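Local coordinates for DegV domain-containing protein spr0652 (PDB 6CNG) that binds fatty acids, here holding linoleic acid, and may serve in fatty acid metabolism or lipid transport as a FakB protein of the DegV family, at residues 149-152 against 153-157; 170-173 against 174-177. All blocks are in the same frame, centred on the assembly; numbering follows the deposited sequence.

Contact 1: 149-152 against 153-157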
ATOM      1  N   VAL A 149       0.434   4.456   8.109  1.00 13.41           N
ATOM      2  CA  VAL A 149      -0.580   5.455   8.394  1.00 15.90           C
ATOM      3  C   VAL A 149      -1.188   5.240   9.768  1.00 11.57           C
ATOM      4  O   VAL A 149      -1.404   6.190  10.522  1.00 12.60           O
ATOM      5  CB  VAL A 149      -1.607   5.417   7.257  1.00 14.70           C
ATOM      6  CG1 VAL A 149      -2.915   5.905   7.725  1.00 23.99           C
ATOM      7  CG2 VAL A 149      -1.081   6.249   6.126  1.00 16.46           C
ATOM      8  N   GLU A 150      -1.472   3.998  10.117  1.00 11.26           N
ATOM      9  CA  GLU A 150      -1.918   3.702  11.458  1.00 13.14           C
ATOM     10  C   GLU A 150      -0.912   4.181  12.493  1.00 12.99           C
ATOM     11  O   GLU A 150      -1.293   4.727  13.534  1.00 13.03           O
ATOM     12  CB  GLU A 150      -2.135   2.201  11.597  1.00 13.25           C
ATOM     13  CG  GLU A 150      -2.298   1.800  13.049  1.00 16.55           C
ATOM     14  CD  GLU A 150      -2.675   0.349  13.249  1.00 17.72           C
ATOM     15  OE1 GLU A 150      -3.040  -0.016  14.387  1.00 18.13           O
ATOM     16  OE2 GLU A 150      -2.618  -0.409  12.265  1.00 18.52           O
ATOM     17  N   LYS A 151       0.374   3.976  12.236  1.00 11.51           N
ATOM     18  CA  LYS A 151       1.374   4.361  13.207  1.00 11.24           C
ATOM     19  C   LYS A 151       1.480   5.868  13.327  1.00 13.26           C
ATOM     20  O   LYS A 151       1.644   6.394  14.426  1.00 14.79           O
ATOM     21  CB  LYS A 151       2.714   3.770  12.823  1.00 12.91           C
ATOM     22  CG  LYS A 151       3.813   4.140  13.796  1.00 12.32           C
ATOM     23  CD  LYS A 151       3.543   3.732  15.231  1.00 14.79           C
ATOM     24  CE  LYS A 151       3.261   2.273  15.367  1.00 18.26           C
ATOM     25  NZ  LYS A 151       3.469   1.747  16.746  1.00 29.17           N
ATOM     26  N   LEU A 152       1.431   6.581  12.224  1.00 11.70           N
ATOM     27  CA  LEU A 152       1.450   8.021  12.352  1.00 11.49           C
ATOM     28  C   LEU A 152       0.324   8.478  13.268  1.00 14.86           C
ATOM     29  O   LEU A 152       0.531   9.316  14.155  1.00 12.24           O
ATOM     30  CB  LEU A 152       1.312   8.641  10.982  1.00 12.56           C
ATOM     31  CG  LEU A 152       2.477   8.498  10.031  1.00 14.94           C
ATOM     32  CD1 LEU A 152       2.130   8.955   8.664  1.00 15.77           C
ATOM     33  CD2 LEU A 152       3.637   9.319  10.552  1.00 13.82           C
ATOM     34  N   ASN A 153      -0.866   7.906  13.089  1.00 11.84           N
ATOM     35  CA  ASN A 153      -1.996   8.254  13.927  1.00 11.62           C
ATOM     36  C   ASN A 153      -1.735   7.899  15.371  1.00 11.83           C
ATOM     37  O   ASN A 153      -2.013   8.687  16.272  1.00 14.07           O
ATOM     38  CB  ASN A 153      -3.241   7.524  13.434  1.00 15.37           C
ATOM     39  CG  ASN A 153      -4.520   8.114  14.003  1.00 14.62           C
ATOM     40  OD1 ASN A 153      -4.789   9.299  13.822  1.00 13.81           O
ATOM     41  ND2 ASN A 153      -5.311   7.291  14.683  1.00 16.34           N
ATOM     42  N   ASP A 154      -1.245   6.692  15.613  1.00 15.53           N
ATOM     43  CA  ASP A 154      -0.811   6.311  16.945  1.00 15.98           C
ATOM     44  C   ASP A 154       0.087   7.388  17.549  1.00 17.67           C
ATOM     45  O   ASP A 154      -0.178   7.899  18.638  1.00 19.86           O
ATOM     46  CB  ASP A 154      -0.032   5.000  16.858  1.00 18.27           C
ATOM     47  CG  ASP A 154      -0.899   3.774  16.702  1.00 22.20           C
ATOM     48  OD1 ASP A 154      -2.144   3.866  16.636  1.00 23.18           O
ATOM     49  OD2 ASP A 154      -0.285   2.686  16.641  1.00 27.33           O
ATOM     50  N   LEU A 155       1.170   7.734  16.843  1.00 14.56           N
ATOM     51  CA  LEU A 155       2.163   8.661  17.374  1.00 15.24           C
ATOM     52  C   LEU A 155       1.555  10.006  17.712  1.00 16.02           C
ATOM     53  O   LEU A 155       1.965  10.632  18.689  1.00 17.68           O
ATOM     54  CB  LEU A 155       3.331   8.851  16.407  1.00 15.07           C
ATOM     55  CG  LEU A 155       4.036   7.583  15.938  1.00 15.80           C
ATOM     56  CD1 LEU A 155       4.812   7.846  14.716  1.00 14.42           C
ATOM     57  CD2 LEU A 155       4.915   7.019  17.000  1.00 18.62           C
ATOM     58  N   ILE A 156       0.601  10.487  16.908  1.00 13.80           N
ATOM     59  CA  ILE A 156      -0.017  11.772  17.209  1.00 14.24           C
ATOM     60  C   ILE A 156      -0.912  11.669  18.429  1.00 16.25           C
ATOM     61  O   ILE A 156      -0.898  12.547  19.302  1.00 20.42           O
ATOM     62  CB  ILE A 156      -0.788  12.316  16.008  1.00 14.25           C
ATOM     63  CG1 ILE A 156       0.139  12.597  14.847  1.00 14.32           C
ATOM     64  CG2 ILE A 156      -1.443  13.571  16.411  1.00 18.76           C
ATOM     65  CD1 ILE A 156      -0.580  12.844  13.519  1.00 11.92           C
ATOM     66  N   ASP A 157      -1.722  10.613  18.504  1.00 13.91           N
ATOM     67  CA  ASP A 157      -2.500  10.329  19.701  1.00 17.96           C
ATOM     68  C   ASP A 157      -1.622  10.306  20.933  1.00 16.10           C
ATOM     69  O   ASP A 157      -2.052  10.687  22.022  1.00 17.37           O
ATOM     70  CB  ASP A 157      -3.199   8.974  19.550  1.00 18.83           C
ATOM     71  CG  ASP A 157      -4.373   8.805  20.499  1.00 23.61           C
ATOM     72  OD1 ASP A 157      -5.179   9.736  20.654  1.00 27.35           O
ATOM     73  OD2 ASP A 157      -4.515   7.714  21.077  1.00 29.57           O
TER
HETATM   74  O   HOH W   1      -3.595   1.584  16.202  1.00 23.82           O

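Contact 2: 170-173 against 174-177. With NA (sodium ion), chain D.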
ATOM      1  N   THR A 170      10.272   7.399  10.974  1.00 16.39           N
ATOM      2  CA  THR A 170      11.441   6.939  10.249  1.00 17.63           C
ATOM      3  C   THR A 170      11.982   5.663  10.870  1.00 13.24           C
ATOM      4  O   THR A 170      12.312   4.708  10.162  1.00 15.87           O
ATOM      5  CB  THR A 170      12.491   8.036  10.221  1.00 14.69           C
ATOM      6  OG1 THR A 170      11.943   9.211   9.596  1.00 17.07           O
ATOM      7  CG2 THR A 170      13.631   7.581   9.418  1.00 17.92           C
ATOM      8  N   ALA A 171      12.021   5.608  12.190  1.00 14.10           N
ATOM      9  CA  ALA A 171      12.463   4.402  12.860  1.00 13.01           C
ATOM     10  C   ALA A 171      11.493   3.265  12.625  1.00 14.65           C
ATOM     11  O   ALA A 171      11.914   2.143  12.356  1.00 17.87           O
ATOM     12  CB  ALA A 171      12.614   4.670  14.348  1.00 17.58           C
ATOM     13  N   TYR A 172      10.188   3.543  12.677  1.00 15.95           N
ATOM     14  CA  TYR A 172       9.205   2.480  12.527  1.00 15.07           C
ATOM     15  C   TYR A 172       9.282   1.860  11.145  1.00 13.34           C
ATOM     16  O   TYR A 172       9.078   0.659  10.981  1.00 13.83           O
ATOM     17  CB  TYR A 172       7.808   3.035  12.790  1.00 13.53           C
ATOM     18  CG  TYR A 172       6.691   2.002  12.705  1.00 11.26           C
ATOM     19  CD1 TYR A 172       6.592   0.990  13.630  1.00 11.40           C
ATOM     20  CD2 TYR A 172       5.731   2.058  11.709  1.00 11.30           C
ATOM     21  CE1 TYR A 172       5.602   0.065  13.550  1.00 13.90           C
ATOM     22  CE2 TYR A 172       4.727   1.140  11.633  1.00 11.03           C
ATOM     23  CZ  TYR A 172       4.659   0.147  12.552  1.00 13.84           C
ATOM     24  OH  TYR A 172       3.658  -0.788  12.492  1.00 13.15           O
ATOM     25  N   GLN A 173       9.565   2.669  10.137  1.00 12.81           N
ATOM     26  CA  GLN A 173       9.673   2.174   8.777  1.00 14.75           C
ATOM     27  C   GLN A 173      10.821   1.175   8.600  1.00 12.52           C
ATOM     28  O   GLN A 173      10.794   0.383   7.660  1.00 19.61           O
ATOM     29  CB  GLN A 173       9.771   3.366   7.824  1.00 12.92           C
ATOM     30  CG  GLN A 173       9.692   2.966   6.390  1.00 18.23           C
ATOM     31  CD  GLN A 173       9.669   4.146   5.447  1.00 18.06           C
ATOM     32  OE1 GLN A 173       9.906   5.286   5.850  1.00 24.48           O
ATOM     33  NE2 GLN A 173       9.413   3.875   4.178  1.00 17.47           N
ATOM     34  N   GLU A 174      11.806   1.160   9.484  1.00 12.28           N
ATOM     35  CA  GLU A 174      12.788   0.096   9.444  1.00 17.50           C
ATOM     36  C   GLU A 174      12.214  -1.211   9.961  1.00 19.43           C
ATOM     37  O   GLU A 174      12.735  -2.268   9.610  1.00 20.06           O
ATOM     38  CB  GLU A 174      13.999   0.489  10.286  1.00 17.88           C
ATOM     39  CG  GLU A 174      14.604   1.833   9.932  1.00 21.25           C
ATOM     40  CD  GLU A 174      15.559   2.355  11.005  1.00 34.08           C
ATOM     41  OE1 GLU A 174      15.860   1.596  11.952  1.00 38.61           O
ATOM     42  OE2 GLU A 174      16.009   3.525  10.920  1.00 36.71           O
ATOM     43  N   LYS A 175      11.147  -1.141  10.773  1.00 15.66           N
ATOM     44  CA  LYS A 175      10.507  -2.273  11.430  1.00 17.06           C
ATOM     45  C   LYS A 175       9.376  -2.874  10.616  1.00 12.14           C
ATOM     46  O   LYS A 175       8.751  -3.819  11.080  1.00 16.33           O
ATOM     47  CB  LYS A 175       9.862  -1.866  12.780  1.00 21.74           C
ATOM     48  CG  LYS A 175      10.793  -1.554  13.944  1.00 37.27           C
ATOM     49  CD  LYS A 175      10.014  -0.966  15.152  1.00 44.19           C
ATOM     50  CE  LYS A 175      10.678   0.304  15.740  1.00 36.57           C
ATOM     51  NZ  LYS A 175       9.774   1.506  15.717  1.00 21.58           N
ATOM     52  N   THR A 176       9.077  -2.328   9.447  1.00 14.25           N
ATOM     53  CA  THR A 176       7.936  -2.744   8.651  1.00 14.02           C
ATOM     54  C   THR A 176       8.397  -3.282   7.303  1.00 16.88           C
ATOM     55  O   THR A 176       9.361  -2.775   6.707  1.00 17.09           O
ATOM     56  CB  THR A 176       6.927  -1.593   8.443  1.00 14.48           C
ATOM     57  OG1 THR A 176       7.538  -0.496   7.764  1.00 19.34           O
ATOM     58  CG2 THR A 176       6.407  -1.113   9.742  1.00 17.37           C
ATOM     59  N   LYS A 177       7.682  -4.305   6.831  1.00 14.17           N
ATOM     60  CA  LYS A 177       8.005  -5.011   5.603  1.00 12.02           C
ATOM     61  C   LYS A 177       6.718  -5.337   4.840  1.00 10.73           C
ATOM     62  O   LYS A 177       5.611  -5.167   5.351  1.00 12.35           O
ATOM     63  CB  LYS A 177       8.824  -6.274   5.921  1.00 18.18           C
ATOM     64  CG  LYS A 177      10.157  -6.027   6.743  1.00 17.65           C
ATOM     65  CD  LYS A 177      11.313  -5.437   5.944  1.00 21.56           C
ATOM     66  CE  LYS A 177      12.544  -5.015   6.820  1.00 24.59           C
ATOM     67  NZ  LYS A 177      13.604  -4.245   6.073  1.00 23.57           N
TER
HETATM   68 NA    NA D 302      10.071  -1.020   5.373  1.00 27.90          NA
HETATM   69  O   HOH W   2      10.185   0.548   3.748  1.00 20.67           O

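Contact 1: 149-152 against 153-157
K151 meets D154 and L155, three and four residues further along helix 143-157, and divides itself between a nonpolar and a charged neighbour. Its CB leads away from 153-157, and CG, anti to the backbone N (chi1 180°), touches L155 CD1 at 3.9 Å. The bend at chi2 (58°) lays CD against L155 CG at 3.9 Å; that at chi3 (56°) redirects the tip toward D154. There CE lies 3.8 Å from D154 OD2, and NZ reaches the same oxygen in a long salt bridge of 3.9 Å. NZ also hydrogen-bonds a glycerol, while D154 OD2 has a stronger partner in R248. One water, 2.7 Å from D154 OD1 and also within hydrogen-bonding distance of E150 OE1, bridges two acids whose like charges would be expected to be offset by R248 at D154 and K277 at E150 OE2. Beneath runs ordinary alpha-helical bonding, with L155 N to K151 O at 2.8 Å, an example of how i to i+3 and i to i+4 spacing brings side chains together. The helix lies between helix 162-174, met by K151, L152 and L155, and the sheet of strands 23-28 and 43-54, met by V149 and I156.

Contact 2: 170-173 against 174-177
Y172 and T176 meet where helix 162-174 gives way to strand 176-182, and the contact is a CH-pi interaction. The methyl CG2 of T176 lies over one face of the Y172 ring, 3.7 Å from its centroid and displaced toward the rim, with CE2 the closest ring atom at 3.4 Å. A chi1 of 60° tucks T176 OG1 between the backbone N and the carbonyl carbon, and thereby turns the methyl to the ring. K175 NZ lies against Y172 CA at 3.4 Å and at the ring edge, near its plane. At the far end of the ring, Y172 OH is hydrogen-bonded to E299. E174 folds back along 170-173: with CG beside the backbone N (chi1 -53°) and the chain extended beyond, CB and CG sit 3.4 and 3.6 Å from A171 O, and T170 O is near CG. The two backbone bonds here are i to i+3, E174 N to A171 O and K175 N to Y172 O (2.8 Å), both bent to about 140°. Beyond them, Q173 O at 2.8 Å and T176 O at 2.3 Å bind one sodium ion, with E144 and a water. Q173 NE2, bonded to D137 O, makes a weak bond to that water. The arrangement illustrates how a short turn switches a chain from helix to strand, here with its departing backbone forming part of a sodium site.

Overall arrangement
From the N terminus, the chain first passes through contact 1, in the last turns of helix 143-157, and then, after a short connection, climbs helix 162-174 to contact 2. The two lie in series, neither nested nor crossed. Contact 1 spans helical turns and closes no loop; contact 2 closes the turn that leads into strand 176-182. They touch through K151 CG and Y172 CD2, 3.5 Å apart, showing how local contacts can also join successive helices. The helix of contact 1 lies on the sheet containing strand 23-28, whereas contact 2 delivers the chain into the other six-stranded sheet, beside strand 294-300. E144, at the start of helix 143-157, joins the helix pair again at the sodium ion.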